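Local coordinates for Lmo0488 protein (PDB 5TED) that binds shikimate through its effector domain and, as a LysR-type transcriptional regulator, activates protocatechuate biosynthesis genes in response, at the (3R,4S,5R)-3,4,5-trihydroxycyclohex-1-ene-1-carboxylic acid site. Numbering follows the deposited sequence.

The (3R,4S,5R)-3,4,5-trihydroxycyclohex-1-ene-1-carboxylic acid site. Residues 10-12, 42-43, 61, 108, 112-114, 136, 138, 155, 177. With SKM ((3R,4S,5R)-3,4,5-trihydroxycyclohex-1-ene-1-carboxylic acid), chain B.
Shikimate (SKM) lies wholly buried in the effector pocket of this LysR-type substrate-binding domain, its carboxylate gripped at one end and its three hydroxyls read at the other. Carboxylate O2 faces the start of helix 43-51 and accepts from three donors: the backbone N of Thr43 at 2.8 Å, the hydroxyl OG1 of the same residue, and the N of Gly113. Thr43 OG1 stands beside its own backbone N (chi1 -68°), so both groups converge on one oxygen; the helix start probably helps stabilise the negative charge. The other carboxylate oxygen, O3, takes the Ser61 hydroxyl OG and a salt bridge from Arg177 NH2 at 3.1 Å, nearly straight (166° at H) and in the guanidinium plane. Arg177, bent at its second torsion, also gives NH1 to Ser61 OG at 2.8 Å, which would hold the serine hydroxyl towards O3, while Leu114 CD2 caps a guanidinium face. Asp138 forks onto neighbouring hydroxyls: OD1 accepts from O12 and OD2 from O11 (2.8 Å), both through syn lone pairs. The third hydroxyl, O7, donates in plane to the Glu136 carbonyl O and hydrogen-bonds with Ser112 OG at 2.8 Å; the latter, anti to its backbone N (chi1 179°), also accepts from Leu114 N. Two waters extend the polar shell: one joins O12 to Thr12 N and OG1, the second joins O11 to Thr12 OG1 and Arg177 NH2. Ile10 CG2 packs against carboxylate carbon C1 at 3.6 Å; on the opposite ligand face C9 stands above the Phe108 ring plane, off its CE1-CZ side. Tyr11 turns its ring edge to O12 and anchors its OH on Glu136 OE1 at 2.9 Å. Specificity probably rests on the carboxylate grip plus an acceptor for each hydroxyl. The site occupies the cleft of a periplasmic-binding-protein-like fold, lined by the ends of strands 4-10, 57-60, 104-108 and 152-155, the start of strand 177-184, the loop before helix 115-124, and the starts of helices 43-51 and 138-146.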
ATOM      1  N   ILE A  10       5.390  -8.706   0.341  1.00 14.81           N
ATOM      2  CA  ILE A  10       3.961  -8.423   0.348  1.00 10.13           C
ATOM      3  C   ILE A  10       3.691  -7.266   1.299  1.00 13.98           C
ATOM      4  O   ILE A  10       4.388  -7.080   2.306  1.00 10.76           O
ATOM      5  CB  ILE A  10       3.155  -9.674   0.739  1.00 13.29           C
ATOM      6  CG1 ILE A  10       3.609 -10.194   2.105  1.00 12.88           C
ATOM      7  CG2 ILE A  10       3.314 -10.772  -0.293  1.00 12.11           C
ATOM      8  CD1 ILE A  10       2.835 -11.462   2.575  1.00 13.32           C
ATOM      9  N   TYR A  11       2.659  -6.484   0.967  1.00 11.26           N
ATOM     10  CA  TYR A  11       2.440  -5.177   1.574  1.00 13.20           C
ATOM     11  C   TYR A  11       2.490  -5.206   3.096  1.00 13.12           C
ATOM     12  O   TYR A  11       3.018  -4.279   3.729  1.00 15.44           O
ATOM     13  CB  TYR A  11       1.094  -4.640   1.131  1.00 14.87           C
ATOM     14  CG  TYR A  11       0.967  -4.401  -0.345  1.00 16.22           C
ATOM     15  CD1 TYR A  11       1.599  -3.325  -0.950  1.00 19.61           C
ATOM     16  CD2 TYR A  11       0.189  -5.244  -1.134  1.00 18.09           C
ATOM     17  CE1 TYR A  11       1.460  -3.084  -2.316  1.00 20.79           C
ATOM     18  CE2 TYR A  11       0.042  -5.014  -2.504  1.00 25.17           C
ATOM     19  CZ  TYR A  11       0.687  -3.929  -3.080  1.00 22.85           C
ATOM     20  OH  TYR A  11       0.546  -3.669  -4.423  1.00 19.46           O
ATOM     21  N   THR A  12       1.840  -6.192   3.716  1.00 12.92           N
ATOM     22  CA  THR A  12       1.737  -6.064   5.167  1.00  9.71           C
ATOM     23  C   THR A  12       3.100  -6.146   5.844  1.00 10.02           C
ATOM     24  O   THR A  12       3.199  -5.823   7.028  1.00 13.66           O
ATOM     25  CB  THR A  12       0.789  -7.101   5.790  1.00 17.22           C
ATOM     26  OG1 THR A  12       1.253  -8.426   5.519  1.00 12.44           O
ATOM     27  CG2 THR A  12      -0.658  -6.916   5.277  1.00 18.95           C
ATOM     28  N   ALA A  42       1.868  -7.847  -4.465  1.00 15.46           N
ATOM     29  CA  ALA A  42       1.162  -9.095  -4.173  1.00 17.56           C
ATOM     30  C   ALA A  42       2.003 -10.298  -4.621  1.00 12.31           C
ATOM     31  O   ALA A  42       2.864 -10.191  -5.500  1.00 15.98           O
ATOM     32  CB  ALA A  42      -0.219  -9.125  -4.849  1.00 14.17           C
ATOM     33  N   THR A  43       1.732 -11.454  -3.999  1.00 15.33           N
ATOM     34  CA  THR A  43       2.534 -12.657  -4.222  1.00 18.62           C
ATOM     35  C   THR A  43       2.624 -13.028  -5.699  1.00 23.91           C
ATOM     36  O   THR A  43       3.685 -13.444  -6.185  1.00 20.16           O
ATOM     37  CB  THR A  43       1.962 -13.834  -3.425  1.00 18.52           C
ATOM     38  OG1 THR A  43       2.128 -13.615  -2.023  1.00 16.34           O
ATOM     39  CG2 THR A  43       2.673 -15.142  -3.788  1.00 14.48           C
ATOM     40  N   SER A  61       3.650 -15.222   0.196  1.00 15.47           N
ATOM     41  CA  SER A  61       2.876 -16.429   0.455  1.00 17.03           C
ATOM     42  C   SER A  61       3.480 -17.613  -0.289  1.00 19.94           C
ATOM     43  O   SER A  61       4.118 -17.463  -1.337  1.00 16.55           O
ATOM     44  CB  SER A  61       1.416 -16.262   0.010  1.00 12.78           C
ATOM     45  OG  SER A  61       0.759 -15.231   0.745  1.00 15.04           O
ATOM     46  N   PHE A 108     -10.203 -10.134  -1.392  1.00 21.37           N
ATOM     47  CA  PHE A 108      -8.901  -9.993  -2.036  1.00 21.95           C
ATOM     48  C   PHE A 108      -8.969 -10.441  -3.489  1.00 19.52           C
ATOM     49  O   PHE A 108      -9.609 -11.446  -3.812  1.00 19.68           O
ATOM     50  CB  PHE A 108      -7.841 -10.815  -1.303  1.00 16.98           C
ATOM     51  CG  PHE A 108      -7.323 -10.153  -0.052  1.00 18.95           C
ATOM     52  CD1 PHE A 108      -6.537  -9.018  -0.125  1.00 18.79           C
ATOM     53  CD2 PHE A 108      -7.662 -10.651   1.202  1.00 17.84           C
ATOM     54  CE1 PHE A 108      -6.076  -8.393   1.033  1.00 20.12           C
ATOM     55  CE2 PHE A 108      -7.210 -10.031   2.351  1.00 18.45           C
ATOM     56  CZ  PHE A 108      -6.415  -8.908   2.268  1.00 13.16           C
ATOM     57  N   SER A 112      -3.688 -11.970  -4.964  1.00 21.75           N
ATOM     58  CA  SER A 112      -3.291 -12.100  -3.565  1.00 17.29           C
ATOM     59  C   SER A 112      -2.861 -13.529  -3.257  1.00 17.57           C
ATOM     60  O   SER A 112      -3.638 -14.473  -3.447  1.00 19.14           O
ATOM     61  CB  SER A 112      -4.440 -11.703  -2.642  1.00 21.22           C
ATOM     62  OG  SER A 112      -4.046 -11.858  -1.295  1.00 24.53           O
ATOM     63  N   GLY A 113      -1.640 -13.684  -2.739  1.00 17.19           N
ATOM     64  CA  GLY A 113      -1.196 -14.974  -2.252  1.00 14.80           C
ATOM     65  C   GLY A 113      -1.973 -15.486  -1.054  1.00 13.46           C
ATOM     66  O   GLY A 113      -1.809 -16.656  -0.690  1.00 18.91           O
ATOM     67  N   LEU A 114      -2.836 -14.658  -0.453  1.00 18.25           N
ATOM     68  CA  LEU A 114      -3.717 -15.121   0.614  1.00 20.35           C
ATOM     69  C   LEU A 114      -4.928 -15.887   0.090  1.00 20.63           C
ATOM     70  O   LEU A 114      -5.584 -16.591   0.865  1.00 19.59           O
ATOM     71  CB  LEU A 114      -4.216 -13.934   1.433  1.00 19.74           C
ATOM     72  CG  LEU A 114      -3.738 -13.767   2.865  1.00 25.49           C
ATOM     73  CD1 LEU A 114      -4.545 -12.654   3.511  1.00 29.66           C
ATOM     74  CD2 LEU A 114      -3.866 -15.067   3.641  1.00 19.64           C
ATOM     75  N   GLU A 136      -6.744  -5.261  -3.766  1.00 14.14           N
ATOM     76  CA  GLU A 136      -5.476  -5.961  -3.605  1.00 25.90           C
ATOM     77  C   GLU A 136      -4.782  -5.635  -2.290  1.00 25.09           C
ATOM     78  O   GLU A 136      -4.351  -6.543  -1.576  1.00 34.12           O
ATOM     79  CB  GLU A 136      -4.534  -5.653  -4.772  1.00 25.33           C
ATOM     80  CG  GLU A 136      -3.182  -6.337  -4.597  1.00 34.44           C
ATOM     81  CD  GLU A 136      -2.283  -6.201  -5.813  1.00 35.40           C
ATOM     82  OE1 GLU A 136      -1.342  -5.377  -5.764  1.00 36.28           O
ATOM     83  OE2 GLU A 136      -2.548  -6.907  -6.827  1.00 33.49           O
ATOM     84  N   ASP A 138      -4.095  -3.873   1.608  1.00 16.36           N
ATOM     85  CA  ASP A 138      -4.859  -4.029   2.847  1.00 16.92           C
ATOM     86  C   ASP A 138      -5.453  -2.719   3.325  1.00 14.84           C
ATOM     87  O   ASP A 138      -6.566  -2.709   3.856  1.00 16.31           O
ATOM     88  CB  ASP A 138      -3.981  -4.644   3.931  1.00 11.79           C
ATOM     89  CG  ASP A 138      -3.250  -5.867   3.432  1.00 15.71           C
ATOM     90  OD1 ASP A 138      -2.245  -5.684   2.720  1.00 11.87           O
ATOM     91  OD2 ASP A 138      -3.709  -6.990   3.716  1.00 11.11           O
ATOM     92  N   PRO A 155      -5.633 -10.220   7.276  1.00 13.85           N
ATOM     93  CA  PRO A 155      -4.695 -10.397   8.392  1.00 20.37           C
ATOM     94  C   PRO A 155      -4.940  -9.362   9.475  1.00 18.45           C
ATOM     95  O   PRO A 155      -5.230  -8.198   9.193  1.00 14.59           O
ATOM     96  CB  PRO A 155      -3.311 -10.192   7.750  1.00 21.89           C
ATOM     97  CG  PRO A 155      -3.516 -10.133   6.299  1.00 18.54           C
ATOM     98  CD  PRO A 155      -4.962  -9.754   6.053  1.00 17.85           C
ATOM     99  N   ARG A 177      -1.862 -19.049   8.812  1.00 19.67           N
ATOM    100  CA  ARG A 177      -1.422 -18.231   7.684  1.00 17.13           C
ATOM    101  C   ARG A 177       0.079 -18.043   7.874  1.00 15.81           C
ATOM    102  O   ARG A 177       0.502 -17.283   8.740  1.00 13.40           O
ATOM    103  CB  ARG A 177      -2.154 -16.882   7.659  1.00 18.09           C
ATOM    104  CG  ARG A 177      -1.950 -16.023   6.397  1.00 13.24           C
ATOM    105  CD  ARG A 177      -0.483 -15.548   6.232  1.00 17.58           C
ATOM    106  NE  ARG A 177      -0.365 -14.361   5.378  1.00 17.97           N
ATOM    107  CZ  ARG A 177      -0.192 -14.382   4.056  1.00 17.66           C
ATOM    108  NH1 ARG A 177      -0.105 -15.538   3.407  1.00 14.04           N
ATOM    109  NH2 ARG A 177      -0.083 -13.238   3.382  1.00 17.31           N
TER
HETATM  110  O12 SKM B 401      -1.221  -7.545   1.314  1.00 15.27           O
HETATM  111  C8  SKM B 401      -2.356  -8.202   0.759  1.00 15.96           C
HETATM  112  C6  SKM B 401      -2.187  -8.461  -0.579  1.00 13.02           C
HETATM  113  O7  SKM B 401      -3.323  -9.128  -1.128  1.00 16.36           O
HETATM  114  C5  SKM B 401      -0.897  -9.442  -0.904  1.00 12.35           C
HETATM  115  C4  SKM B 401      -0.892 -10.664  -0.092  1.00 17.90           C
HETATM  116  C1  SKM B 401      -0.061 -11.893  -0.493  1.00 17.30           C
HETATM  117  O2  SKM B 401       0.321 -12.005  -1.693  1.00 19.67           O
HETATM  118  O3  SKM B 401       0.214 -12.785   0.366  1.00 18.72           O
HETATM  119  C10 SKM B 401      -1.719 -10.687   1.281  1.00 13.27           C
HETATM  120  C9  SKM B 401      -2.631  -9.634   1.607  1.00 16.11           C
HETATM  121  O11 SKM B 401      -2.520  -9.368   2.949  1.00 14.29           O
HETATM  122  O   HOH W   1       0.643  -8.665   2.663  1.00 13.28           O
HETATM  123  O   HOH W   2      -0.555 -10.775   4.523  1.00 15.29           O